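Local coordinates for protein glucoamylase (Thermoanaerobacterium thermosaccharolyticum, PDB 1LF6) that hydrolyses alpha-1,4-linked glucans from their non-reducing ends, probably releasing beta-D-glucose one unit at a time, at residues A[322-327]-A[647-652]; A[35-40]-A[53-58]; A[632-637]-A[653-658]. All blocks are in the same frame, centred on the assembly; numbering follows the deposited sequence.

Contact 1. Residues A[322-327]-A[647-652]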
ATOM      1  N   SER A 322       0.740  -4.334  -0.590  1.00 26.49           N
ATOM      2  CA  SER A 322       0.679  -5.461   0.324  1.00 26.21           C
ATOM      3  C   SER A 322      -0.617  -6.228   0.126  1.00 27.66           C
ATOM      4  O   SER A 322      -1.495  -5.797  -0.618  1.00 27.99           O
ATOM      5  CB  SER A 322       0.778  -4.991   1.781  1.00 24.13           C
ATOM      6  OG  SER A 322      -0.353  -4.227   2.171  1.00 17.68           O
ATOM      7  N   ILE A 323      -0.721  -7.370   0.793  1.00 28.72           N
ATOM      8  CA  ILE A 323      -1.904  -8.214   0.725  1.00 31.84           C
ATOM      9  C   ILE A 323      -2.359  -8.433   2.164  1.00 33.33           C
ATOM     10  O   ILE A 323      -1.993  -9.425   2.794  1.00 33.95           O
ATOM     11  CB  ILE A 323      -1.568  -9.563   0.072  1.00 31.96           C
ATOM     12  CG1 ILE A 323      -1.022  -9.319  -1.336  1.00 31.82           C
ATOM     13  CG2 ILE A 323      -2.802 -10.454   0.043  1.00 34.00           C
ATOM     14  CD1 ILE A 323      -0.465 -10.545  -2.002  1.00 32.35           C
ATOM     15  N   PRO A 324      -3.168  -7.505   2.701  1.00 35.51           N
ATOM     16  CA  PRO A 324      -3.674  -7.585   4.076  1.00 38.04           C
ATOM     17  C   PRO A 324      -4.058  -8.977   4.556  1.00 40.54           C
ATOM     18  O   PRO A 324      -4.729  -9.733   3.852  1.00 38.70           O
ATOM     19  CB  PRO A 324      -4.853  -6.606   4.078  1.00 36.66           C
ATOM     20  CG  PRO A 324      -5.239  -6.506   2.634  1.00 37.81           C
ATOM     21  CD  PRO A 324      -3.904  -6.481   1.946  1.00 35.40           C
ATOM     22  N   TRP A 325      -3.611  -9.302   5.765  1.00 44.10           N
ATOM     23  CA  TRP A 325      -3.892 -10.594   6.371  1.00 47.03           C
ATOM     24  C   TRP A 325      -3.557 -11.715   5.393  1.00 49.32           C
ATOM     25  O   TRP A 325      -4.218 -12.757   5.368  1.00 50.54           O
ATOM     26  CB  TRP A 325      -5.365 -10.650   6.785  1.00 47.05           C
ATOM     27  CG  TRP A 325      -5.736  -9.525   7.708  1.00 47.67           C
ATOM     28  CD1 TRP A 325      -5.322  -9.355   9.000  1.00 47.90           C
ATOM     29  CD2 TRP A 325      -6.546  -8.381   7.395  1.00 46.93           C
ATOM     30  NE1 TRP A 325      -5.819  -8.180   9.507  1.00 46.13           N
ATOM     31  CE2 TRP A 325      -6.574  -7.560   8.546  1.00 46.81           C
ATOM     32  CE3 TRP A 325      -7.249  -7.970   6.253  1.00 47.18           C
ATOM     33  CZ2 TRP A 325      -7.277  -6.350   8.590  1.00 46.66           C
ATOM     34  CZ3 TRP A 325      -7.950  -6.763   6.296  1.00 46.55           C
ATOM     35  CH2 TRP A 325      -7.958  -5.969   7.458  1.00 46.54           C
ATOM     36  N   GLY A 326      -2.516 -11.484   4.593  1.00 51.04           N
ATOM     37  CA  GLY A 326      -2.081 -12.460   3.610  1.00 52.40           C
ATOM     38  C   GLY A 326      -1.826 -13.827   4.208  1.00 53.81           C
ATOM     39  O   GLY A 326      -2.019 -14.848   3.544  1.00 53.84           O
ATOM     40  N   ASP A 327      -1.387 -13.847   5.463  1.00 55.18           N
ATOM     41  CA  ASP A 327      -1.108 -15.095   6.164  1.00 56.54           C
ATOM     42  C   ASP A 327      -2.342 -15.994   6.133  1.00 56.60           C
ATOM     43  O   ASP A 327      -2.230 -17.220   6.062  1.00 57.20           O
ATOM     44  CB  ASP A 327      -0.722 -14.803   7.617  1.00 57.60           C
ATOM     45  CG  ASP A 327      -0.430 -16.063   8.408  1.00 58.40           C
ATOM     46  OD1 ASP A 327      -0.400 -15.987   9.655  1.00 59.23           O
ATOM     47  OD2 ASP A 327      -0.223 -17.129   7.787  1.00 58.89           O
ATOM     48  N   ASP A 647      -2.424  -6.556  11.381  1.00 19.64           N
ATOM     49  CA  ASP A 647      -1.944  -7.163  10.150  1.00 21.69           C
ATOM     50  C   ASP A 647      -2.654  -6.557   8.940  1.00 19.32           C
ATOM     51  O   ASP A 647      -2.733  -7.166   7.873  1.00 17.97           O
ATOM     52  CB  ASP A 647      -2.141  -8.678  10.154  1.00 26.93           C
ATOM     53  CG  ASP A 647      -1.125  -9.384   9.269  1.00 33.83           C
ATOM     54  OD1 ASP A 647       0.042  -9.516   9.709  1.00 36.66           O
ATOM     55  OD2 ASP A 647      -1.474  -9.775   8.128  1.00 36.09           O
ATOM     56  N   SER A 648      -3.170  -5.350   9.127  1.00 16.58           N
ATOM     57  CA  SER A 648      -3.870  -4.643   8.069  1.00 16.37           C
ATOM     58  C   SER A 648      -2.866  -4.221   7.003  1.00 16.93           C
ATOM     59  O   SER A 648      -1.652  -4.378   7.174  1.00 15.20           O
ATOM     60  CB  SER A 648      -4.566  -3.411   8.645  1.00 14.17           C
ATOM     61  OG  SER A 648      -3.623  -2.577   9.297  1.00 17.42           O
ATOM     62  N   ALA A 649      -3.377  -3.687   5.902  1.00 16.56           N
ATOM     63  CA  ALA A 649      -2.526  -3.243   4.814  1.00 19.02           C
ATOM     64  C   ALA A 649      -1.472  -2.239   5.290  1.00 20.77           C
ATOM     65  O   ALA A 649      -1.714  -1.434   6.192  1.00 19.97           O
ATOM     66  CB  ALA A 649      -3.384  -2.612   3.711  1.00 19.39           C
ATOM     67  N   SER A 650      -0.295  -2.321   4.682  1.00 22.70           N
ATOM     68  CA  SER A 650       0.808  -1.407   4.965  1.00 28.83           C
ATOM     69  C   SER A 650       1.864  -1.631   3.885  1.00 30.44           C
ATOM     70  O   SER A 650       2.151  -2.761   3.502  1.00 36.80           O
ATOM     71  CB  SER A 650       1.415  -1.668   6.339  1.00 25.69           C
ATOM     72  OG  SER A 650       2.361  -2.714   6.267  1.00 33.48           O
ATOM     73  N   PRO A 651       2.429  -0.544   3.350  1.00 15.31           N
ATOM     74  CA  PRO A 651       2.083   0.841   3.700  1.00 15.31           C
ATOM     75  C   PRO A 651       0.740   1.274   3.114  1.00 15.31           C
ATOM     76  O   PRO A 651       0.422   0.921   1.977  1.00 23.12           O
ATOM     77  CB  PRO A 651       3.251   1.645   3.111  1.00 15.31           C
ATOM     78  CG  PRO A 651       3.690   0.810   1.938  1.00 15.31           C
ATOM     79  CD  PRO A 651       3.629  -0.598   2.500  1.00 15.31           C
ATOM     80  N   LEU A 652      -0.058   2.015   3.886  1.00 20.10           N
ATOM     81  CA  LEU A 652      -1.332   2.519   3.367  1.00 18.61           C
ATOM     82  C   LEU A 652      -0.956   3.860   2.752  1.00 17.01           C
ATOM     83  O   LEU A 652      -0.717   4.839   3.463  1.00 18.58           O
ATOM     84  CB  LEU A 652      -2.373   2.720   4.481  1.00 18.24           C
ATOM     85  CG  LEU A 652      -3.759   3.166   3.993  1.00 20.61           C
ATOM     86  CD1 LEU A 652      -4.381   2.065   3.141  1.00 21.50           C
ATOM     87  CD2 LEU A 652      -4.669   3.477   5.164  1.00 21.50           C
TER
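Trp325 and Asp647 are joined through their backbones: Trp325 N donates to Asp647 O at 3.1 Å. Both segments are loops of the (alpha/alpha) barrel of this family 15 glycosidase, and Trp325, a likely substrate-binding residue, stands at the third position of a type II beta turn from Ile323 to Gly326. The second bond runs at the other end, from Ser650 N to Ser322 OG (3.2 Å, 161° at the hydrogen); that hydroxyl is also hydrogen-bonded to Ser320.

The acceptor carbonyl of Asp647 does more than take the N-H. Its oxygen sits 3.5 Å above one face of the Trp325 indole, toward the rim, and Ser648 CA makes an off-centre CH-pi contact with the six-membered ring, 4.3 Å from its centroid. CG of Trp325 stands anti to the carbonyl carbon, beside the backbone N (chi1 -56°), and from there the ring lies against 647-648. Asp647 CB meets CD1, while NE1 is hydrogen-bonded to Glu583, so the indole is fixed by a bond as well as covered on one face. The Asp647 and Trp325 side chains slide past each other in opposite directions, carboxylate and ring planes 40° apart. Asp647 OD2 comes within 3.1 Å of Trp325 CA, and OD1 is taken by Ser34. Farther along, the apolar contact is slight: Pro324 CB lies 4.3 Å from Ala649 CB.

Contact 2. Residues A[35-40]-A[53-58]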
ATOM      1  N   ALA A  35       1.134  -8.718   5.745  1.00 19.71           N
ATOM      2  CA  ALA A  35       0.970  -7.419   5.104  1.00 19.44           C
ATOM      3  C   ALA A  35       1.720  -6.288   5.812  1.00 19.20           C
ATOM      4  O   ALA A  35       1.810  -5.176   5.285  1.00 20.15           O
ATOM      5  CB  ALA A  35      -0.515  -7.076   4.992  1.00 17.46           C
ATOM      6  N   GLN A  36       2.239  -6.560   7.006  1.00 19.00           N
ATOM      7  CA  GLN A  36       3.014  -5.563   7.749  1.00 19.45           C
ATOM      8  C   GLN A  36       4.408  -5.587   7.122  1.00 19.67           C
ATOM      9  O   GLN A  36       5.137  -6.579   7.226  1.00 20.18           O
ATOM     10  CB  GLN A  36       3.069  -5.930   9.242  1.00 18.30           C
ATOM     11  CG  GLN A  36       4.231  -5.325  10.021  1.00 20.82           C
ATOM     12  CD  GLN A  36       4.213  -3.796  10.099  1.00 20.00           C
ATOM     13  OE1 GLN A  36       5.154  -3.196  10.617  1.00 19.20           O
ATOM     14  NE2 GLN A  36       3.150  -3.164   9.588  1.00 16.50           N
ATOM     15  N   LYS A  37       4.769  -4.495   6.458  1.00 17.50           N
ATOM     16  CA  LYS A  37       6.050  -4.430   5.778  1.00 18.69           C
ATOM     17  C   LYS A  37       7.108  -3.578   6.454  1.00 19.23           C
ATOM     18  O   LYS A  37       6.826  -2.492   6.957  1.00 19.30           O
ATOM     19  CB  LYS A  37       5.846  -3.933   4.339  1.00 16.67           C
ATOM     20  CG  LYS A  37       4.832  -4.734   3.539  1.00 16.12           C
ATOM     21  CD  LYS A  37       5.211  -6.204   3.464  1.00 14.36           C
ATOM     22  CE  LYS A  37       4.244  -6.970   2.579  1.00 13.90           C
ATOM     23  NZ  LYS A  37       4.529  -8.439   2.568  1.00 15.76           N
ATOM     24  N   GLN A  38       8.336  -4.088   6.447  1.00 20.15           N
ATOM     25  CA  GLN A  38       9.482  -3.385   7.022  1.00 20.82           C
ATOM     26  C   GLN A  38       9.985  -2.395   5.990  1.00 18.86           C
ATOM     27  O   GLN A  38      10.669  -1.427   6.322  1.00 20.89           O
ATOM     28  CB  GLN A  38      10.604  -4.373   7.349  1.00 22.02           C
ATOM     29  CG  GLN A  38      10.367  -5.215   8.582  1.00 22.80           C
ATOM     30  CD  GLN A  38      11.439  -6.267   8.751  1.00 22.70           C
ATOM     31  OE1 GLN A  38      11.567  -7.167   7.924  1.00 24.14           O
ATOM     32  NE2 GLN A  38      12.220  -6.157   9.818  1.00 22.40           N
ATOM     33  N   GLY A  39       9.643  -2.649   4.731  1.00 17.79           N
ATOM     34  CA  GLY A  39      10.068  -1.762   3.666  1.00 16.48           C
ATOM     35  C   GLY A  39       9.519  -2.153   2.311  1.00 16.37           C
ATOM     36  O   GLY A  39       9.057  -3.279   2.115  1.00 16.39           O
ATOM     37  N   VAL A  40       9.556  -1.204   1.384  1.00 14.71           N
ATOM     38  CA  VAL A  40       9.096  -1.425   0.025  1.00 16.55           C
ATOM     39  C   VAL A  40      10.031  -0.635  -0.877  1.00 16.92           C
ATOM     40  O   VAL A  40      10.562   0.396  -0.467  1.00 17.40           O
ATOM     41  CB  VAL A  40       7.638  -0.944  -0.185  1.00 18.28           C
ATOM     42  CG1 VAL A  40       6.708  -1.681   0.768  1.00 17.06           C
ATOM     43  CG2 VAL A  40       7.541   0.567   0.023  1.00 19.42           C
ATOM     44  N   THR A  53       9.151  -6.001  -1.473  1.00 17.36           N
ATOM     45  CA  THR A  53       8.645  -5.647  -0.151  1.00 16.30           C
ATOM     46  C   THR A  53       9.396  -6.512   0.849  1.00 17.00           C
ATOM     47  O   THR A  53       9.862  -7.595   0.503  1.00 18.59           O
ATOM     48  CB  THR A  53       7.123  -5.923  -0.008  1.00 15.22           C
ATOM     49  OG1 THR A  53       6.860  -7.325  -0.182  1.00 17.27           O
ATOM     50  CG2 THR A  53       6.345  -5.140  -1.041  1.00 14.07           C
ATOM     51  N   LEU A  54       9.526  -6.022   2.078  1.00 16.53           N
ATOM     52  CA  LEU A  54      10.222  -6.749   3.131  1.00 17.46           C
ATOM     53  C   LEU A  54       9.273  -6.985   4.305  1.00 18.10           C
ATOM     54  O   LEU A  54       8.455  -6.126   4.636  1.00 18.61           O
ATOM     55  CB  LEU A  54      11.438  -5.946   3.623  1.00 17.20           C
ATOM     56  CG  LEU A  54      12.453  -5.484   2.575  1.00 17.58           C
ATOM     57  CD1 LEU A  54      13.526  -4.625   3.242  1.00 18.34           C
ATOM     58  CD2 LEU A  54      13.075  -6.691   1.896  1.00 18.54           C
ATOM     59  N   ALA A  55       9.394  -8.148   4.934  1.00 18.47           N
ATOM     60  CA  ALA A  55       8.555  -8.497   6.075  1.00 19.00           C
ATOM     61  C   ALA A  55       9.225  -9.611   6.873  1.00 20.05           C
ATOM     62  O   ALA A  55       9.810 -10.532   6.298  1.00 21.89           O
ATOM     63  CB  ALA A  55       7.171  -8.950   5.596  1.00 16.03           C
ATOM     64  N   ASN A  56       9.157  -9.506   8.197  1.00 20.51           N
ATOM     65  CA  ASN A  56       9.736 -10.508   9.080  1.00 22.36           C
ATOM     66  C   ASN A  56      11.199 -10.820   8.774  1.00 22.40           C
ATOM     67  O   ASN A  56      11.617 -11.976   8.816  1.00 22.41           O
ATOM     68  CB  ASN A  56       8.893 -11.786   9.013  1.00 24.27           C
ATOM     69  CG  ASN A  56       7.483 -11.575   9.538  1.00 25.23           C
ATOM     70  OD1 ASN A  56       6.525 -12.171   9.047  1.00 30.16           O
ATOM     71  ND2 ASN A  56       7.353 -10.728  10.549  1.00 25.67           N
ATOM     72  N   GLY A  57      11.963  -9.779   8.456  1.00 21.18           N
ATOM     73  CA  GLY A  57      13.377  -9.947   8.177  1.00 20.71           C
ATOM     74  C   GLY A  57      13.737 -10.546   6.837  1.00 20.78           C
ATOM     75  O   GLY A  57      14.891 -10.907   6.604  1.00 21.06           O
ATOM     76  N   ALA A  58      12.770 -10.645   5.936  1.00 20.77           N
ATOM     77  CA  ALA A  58      13.060 -11.222   4.634  1.00 19.18           C
ATOM     78  C   ALA A  58      12.224 -10.636   3.513  1.00 19.41           C
ATOM     79  O   ALA A  58      11.161 -10.052   3.734  1.00 19.71           O
ATOM     80  CB  ALA A  58      12.867 -12.736   4.686  1.00 18.23           C
TER
HETATM   81  O   HOH W   1       7.619  -7.201   9.190  1.00 30.74           O
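Gln38 reaches across to the turn at Asn56-Gly57, and its side chain can be followed atom by atom. CB lies 4.1 Å from Leu54 CB, beside the backbone bond in which Gln38 N donates to Leu54 O at 2.7 Å. CG is anti to the carbonyl carbon (chi1 -75°), and from there the chain extends, bringing CD to within 3.6 Å of Gly57 N. At the tip OE1 accepts the N-H of Gly57 at 2.7 Å, the donor tilted 34° from the amide plane; Asn56 N is near the same oxygen but at a poor angle for a bond.

The segments join the antiparallel hairpin of strands 39-42 and 51-55, at the edge of a sheet in the N-terminal domain, with the loop before it and the turn after it. Gly39 and Leu54 form a hydrogen-bonded pair, with Leu54 N donating to Gly39 O, and Val40 and Thr53 follow as a non-hydrogen-bonded pair. The type I' turn from Ala55 to Ala58 leads from Leu54's strand into the next one, so Gln38 ties the edge strand's approach to the turn beyond its neighbour. A water adds a second link there, donating to Gln36 O and accepting from Asn56 N.

Lys37 bends at chi2 (-58°), which sets CD 4.0 Å from both Thr53 CB and Ala55 CB. Its NZ forms a salt bridge with Glu61 and a hydrogen bond to Ser34 O, while Thr53 OG1 is hydrogen-bonded to Ser60. On the face shared by Val40 and Thr53, Val40 CG1 packs against Thr53 CG2 at 3.9 Å.

Contact 3. Residues A[632-637]-A[653-658]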
ATOM      1  N   GLY A 632       9.546   3.125   8.963  1.00 17.79           N
ATOM      2  CA  GLY A 632       8.902   4.376   8.606  1.00 17.10           C
ATOM      3  C   GLY A 632       7.615   4.141   7.832  1.00 19.53           C
ATOM      4  O   GLY A 632       7.096   5.045   7.183  1.00 20.75           O
ATOM      5  N   ILE A 633       7.093   2.922   7.905  1.00 18.44           N
ATOM      6  CA  ILE A 633       5.872   2.566   7.194  1.00 17.55           C
ATOM      7  C   ILE A 633       4.653   2.637   8.103  1.00 17.90           C
ATOM      8  O   ILE A 633       4.655   2.114   9.222  1.00 16.97           O
ATOM      9  CB  ILE A 633       6.016   1.163   6.554  1.00 17.31           C
ATOM     10  CG1 ILE A 633       6.990   1.265   5.368  1.00 18.46           C
ATOM     11  CG2 ILE A 633       4.650   0.604   6.135  1.00 17.81           C
ATOM     12  CD1 ILE A 633       7.306  -0.042   4.683  1.00 18.78           C
ATOM     13  N   ILE A 634       3.625   3.325   7.615  1.00 16.86           N
ATOM     14  CA  ILE A 634       2.382   3.501   8.354  1.00 16.14           C
ATOM     15  C   ILE A 634       1.345   2.513   7.834  1.00 17.55           C
ATOM     16  O   ILE A 634       1.088   2.429   6.629  1.00 17.21           O
ATOM     17  CB  ILE A 634       1.823   4.940   8.193  1.00 14.98           C
ATOM     18  CG1 ILE A 634       2.881   5.968   8.620  1.00 13.73           C
ATOM     19  CG2 ILE A 634       0.556   5.106   9.029  1.00 12.79           C
ATOM     20  CD1 ILE A 634       2.467   7.421   8.380  1.00 15.87           C
ATOM     21  N   SER A 635       0.750   1.766   8.753  1.00 16.24           N
ATOM     22  CA  SER A 635      -0.262   0.791   8.385  1.00 15.25           C
ATOM     23  C   SER A 635      -1.633   1.444   8.341  1.00 14.26           C
ATOM     24  O   SER A 635      -1.817   2.573   8.787  1.00 14.54           O
ATOM     25  CB  SER A 635      -0.285  -0.364   9.395  1.00 14.37           C
ATOM     26  OG  SER A 635      -0.777   0.074  10.652  1.00 11.81           O
ATOM     27  N   GLU A 636      -2.592   0.716   7.787  1.00 14.81           N
ATOM     28  CA  GLU A 636      -3.961   1.180   7.700  1.00 13.74           C
ATOM     29  C   GLU A 636      -4.562   1.236   9.107  1.00 14.55           C
ATOM     30  O   GLU A 636      -5.303   2.163   9.442  1.00 12.75           O
ATOM     31  CB  GLU A 636      -4.759   0.210   6.831  1.00 15.03           C
ATOM     32  CG  GLU A 636      -6.256   0.450   6.802  1.00 12.19           C
ATOM     33  CD  GLU A 636      -6.978  -0.626   6.023  1.00 14.67           C
ATOM     34  OE1 GLU A 636      -7.065  -0.504   4.784  1.00 13.30           O
ATOM     35  OE2 GLU A 636      -7.437  -1.604   6.655  1.00 13.16           O
ATOM     36  N   GLN A 637      -4.220   0.246   9.931  1.00 14.05           N
ATOM     37  CA  GLN A 637      -4.753   0.159  11.288  1.00 14.37           C
ATOM     38  C   GLN A 637      -3.724  -0.213  12.354  1.00 14.11           C
ATOM     39  O   GLN A 637      -2.748  -0.902  12.065  1.00 13.56           O
ATOM     40  CB  GLN A 637      -5.872  -0.888  11.330  1.00 12.23           C
ATOM     41  CG  GLN A 637      -7.014  -0.639  10.364  1.00 11.30           C
ATOM     42  CD  GLN A 637      -8.063  -1.730  10.423  1.00 11.72           C
ATOM     43  OE1 GLN A 637      -8.509  -2.119  11.504  1.00 12.98           O
ATOM     44  NE2 GLN A 637      -8.466  -2.225   9.263  1.00 12.91           N
ATOM     45  N   ASN A 653      -0.884   3.891   1.428  1.00 16.23           N
ATOM     46  CA  ASN A 653      -0.481   5.091   0.709  1.00 15.33           C
ATOM     47  C   ASN A 653      -1.252   6.354   1.063  1.00 15.29           C
ATOM     48  O   ASN A 653      -0.668   7.432   1.163  1.00 15.96           O
ATOM     49  CB  ASN A 653      -0.523   4.823  -0.797  1.00 16.39           C
ATOM     50  CG  ASN A 653       0.505   3.780  -1.222  1.00 18.47           C
ATOM     51  OD1 ASN A 653       1.524   3.591  -0.547  1.00 18.63           O
ATOM     52  ND2 ASN A 653       0.256   3.111  -2.339  1.00 17.09           N
ATOM     53  N   TRP A 654      -2.556   6.221   1.265  1.00 14.20           N
ATOM     54  CA  TRP A 654      -3.388   7.355   1.634  1.00 14.39           C
ATOM     55  C   TRP A 654      -2.939   7.930   2.988  1.00 15.61           C
ATOM     56  O   TRP A 654      -2.923   9.157   3.182  1.00 16.32           O
ATOM     57  CB  TRP A 654      -4.851   6.896   1.678  1.00 13.36           C
ATOM     58  CG  TRP A 654      -5.865   7.945   2.010  1.00 12.77           C
ATOM     59  CD1 TRP A 654      -5.648   9.279   2.223  1.00 12.54           C
ATOM     60  CD2 TRP A 654      -7.262   7.728   2.216  1.00 12.75           C
ATOM     61  NE1 TRP A 654      -6.830   9.905   2.553  1.00 13.25           N
ATOM     62  CE2 TRP A 654      -7.836   8.974   2.555  1.00 12.88           C
ATOM     63  CE3 TRP A 654      -8.090   6.598   2.146  1.00 11.27           C
ATOM     64  CZ2 TRP A 654      -9.200   9.119   2.826  1.00 14.02           C
ATOM     65  CZ3 TRP A 654      -9.440   6.740   2.416  1.00 11.21           C
ATOM     66  CH2 TRP A 654      -9.983   7.993   2.752  1.00 12.38           C
ATOM     67  N   ALA A 655      -2.555   7.056   3.915  1.00 13.55           N
ATOM     68  CA  ALA A 655      -2.109   7.506   5.230  1.00 14.35           C
ATOM     69  C   ALA A 655      -0.774   8.256   5.136  1.00 15.18           C
ATOM     70  O   ALA A 655      -0.548   9.235   5.845  1.00 14.62           O
ATOM     71  CB  ALA A 655      -1.977   6.318   6.171  1.00 14.34           C
ATOM     72  N   HIS A 656       0.116   7.789   4.271  1.00 14.42           N
ATOM     73  CA  HIS A 656       1.398   8.458   4.094  1.00 15.61           C
ATOM     74  C   HIS A 656       1.176   9.810   3.433  1.00 15.41           C
ATOM     75  O   HIS A 656       1.862  10.784   3.744  1.00 15.81           O
ATOM     76  CB  HIS A 656       2.340   7.584   3.263  1.00 14.57           C
ATOM     77  CG  HIS A 656       3.046   6.542   4.074  1.00 16.96           C
ATOM     78  ND1 HIS A 656       4.096   6.846   4.916  1.00 17.67           N
ATOM     79  CD2 HIS A 656       2.800   5.222   4.242  1.00 16.46           C
ATOM     80  CE1 HIS A 656       4.461   5.758   5.573  1.00 16.34           C
ATOM     81  NE2 HIS A 656       3.690   4.758   5.183  1.00 16.38           N
ATOM     82  N   ALA A 657       0.202   9.865   2.529  1.00 15.38           N
ATOM     83  CA  ALA A 657      -0.127  11.103   1.842  1.00 15.60           C
ATOM     84  C   ALA A 657      -0.695  12.072   2.874  1.00 16.28           C
ATOM     85  O   ALA A 657      -0.377  13.265   2.871  1.00 17.97           O
ATOM     86  CB  ALA A 657      -1.150  10.836   0.736  1.00 14.12           C
ATOM     87  N   GLU A 658      -1.528  11.549   3.770  1.00 16.77           N
ATOM     88  CA  GLU A 658      -2.123  12.375   4.810  1.00 15.33           C
ATOM     89  C   GLU A 658      -1.022  12.909   5.725  1.00 15.60           C
ATOM     90  O   GLU A 658      -1.064  14.067   6.123  1.00 14.49           O
ATOM     91  CB  GLU A 658      -3.132  11.567   5.630  1.00 16.01           C
ATOM     92  CG  GLU A 658      -3.940  12.396   6.632  1.00 16.37           C
ATOM     93  CD  GLU A 658      -4.918  13.353   5.964  1.00 14.89           C
ATOM     94  OE1 GLU A 658      -5.073  13.290   4.727  1.00 13.67           O
ATOM     95  OE2 GLU A 658      -5.538  14.166   6.684  1.00 15.79           O
TER
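Helix 653-668 of the (alpha/alpha) barrel presents its first turns to the loop 632-637, which comes after helix 618-627, and His656 and Ile634 carry most of the meeting. NE2 and CE1 of the imidazole come nearest the loop. NE2 stands 2.8 Å from Ile634 N, and CE1 is 3.2 Å from Gly632 O. That carbonyl oxygen lies in the ring plane, at the edge, as does Ile633 CA.

Ile634 approaches the same ring from above. Its CB makes a CH-pi contact over the face, 3.9 Å from the ring centroid and 29° off the normal. With CG1 beside the backbone N and anti to the carbonyl carbon (chi1 -56°), that branch comes within 3.4 Å of CE1, and CD1 follows on the same face, 3.7 Å above the plane near the rim. The two side chains cross obliquely: the isoleucine lies over one face, and loop backbone atoms are at the ring edge.

On its far nitrogen the ring is anchored by the hydrogen bond between His656 ND1 and Ser301 OG, and Ile304 of helix 296-306 also touches it. The imidazole thus bridges a neighbouring helix and the loop. An alanine here would probably open a gap beneath Ile634 CG1 and CD1 and leave Ser301 OG without this partner, since it removes the whole ring.

The contact is buried and lies away from the probable catalytic residues. Ile634 is also touched by Pro600 of helix 600-612, so a third helix of the barrel meets the loop at this residue. Beside the ring, Ile634 CG2, the branch anti to the backbone N, rests 4.0 Å from Ala655 CB.

How the contacts relate
Contact 2 comes first along the chain, in the N-terminal beta domain, while contacts 1 and 3 lie in the (alpha/alpha) barrel and their segments alternate. The centres of contacts 1 and 2 are about 10 Å apart, those of 1 and 3 about 12 Å, and those of 2 and 3 about 14 Å. Segment 647-652 runs directly into helix 653-668 and pairs with loop 632-637 through Ala649 O and Glu636 N (2.8 Å). Ser650 OG reaches Ala35 O, and Ile633 CD1 packs on Gly39 CA. The edge hairpin of the beta domain therefore abuts barrel loops, one of which carries the probable substrate-binding Trp325, which probably puts this junction close to the active site.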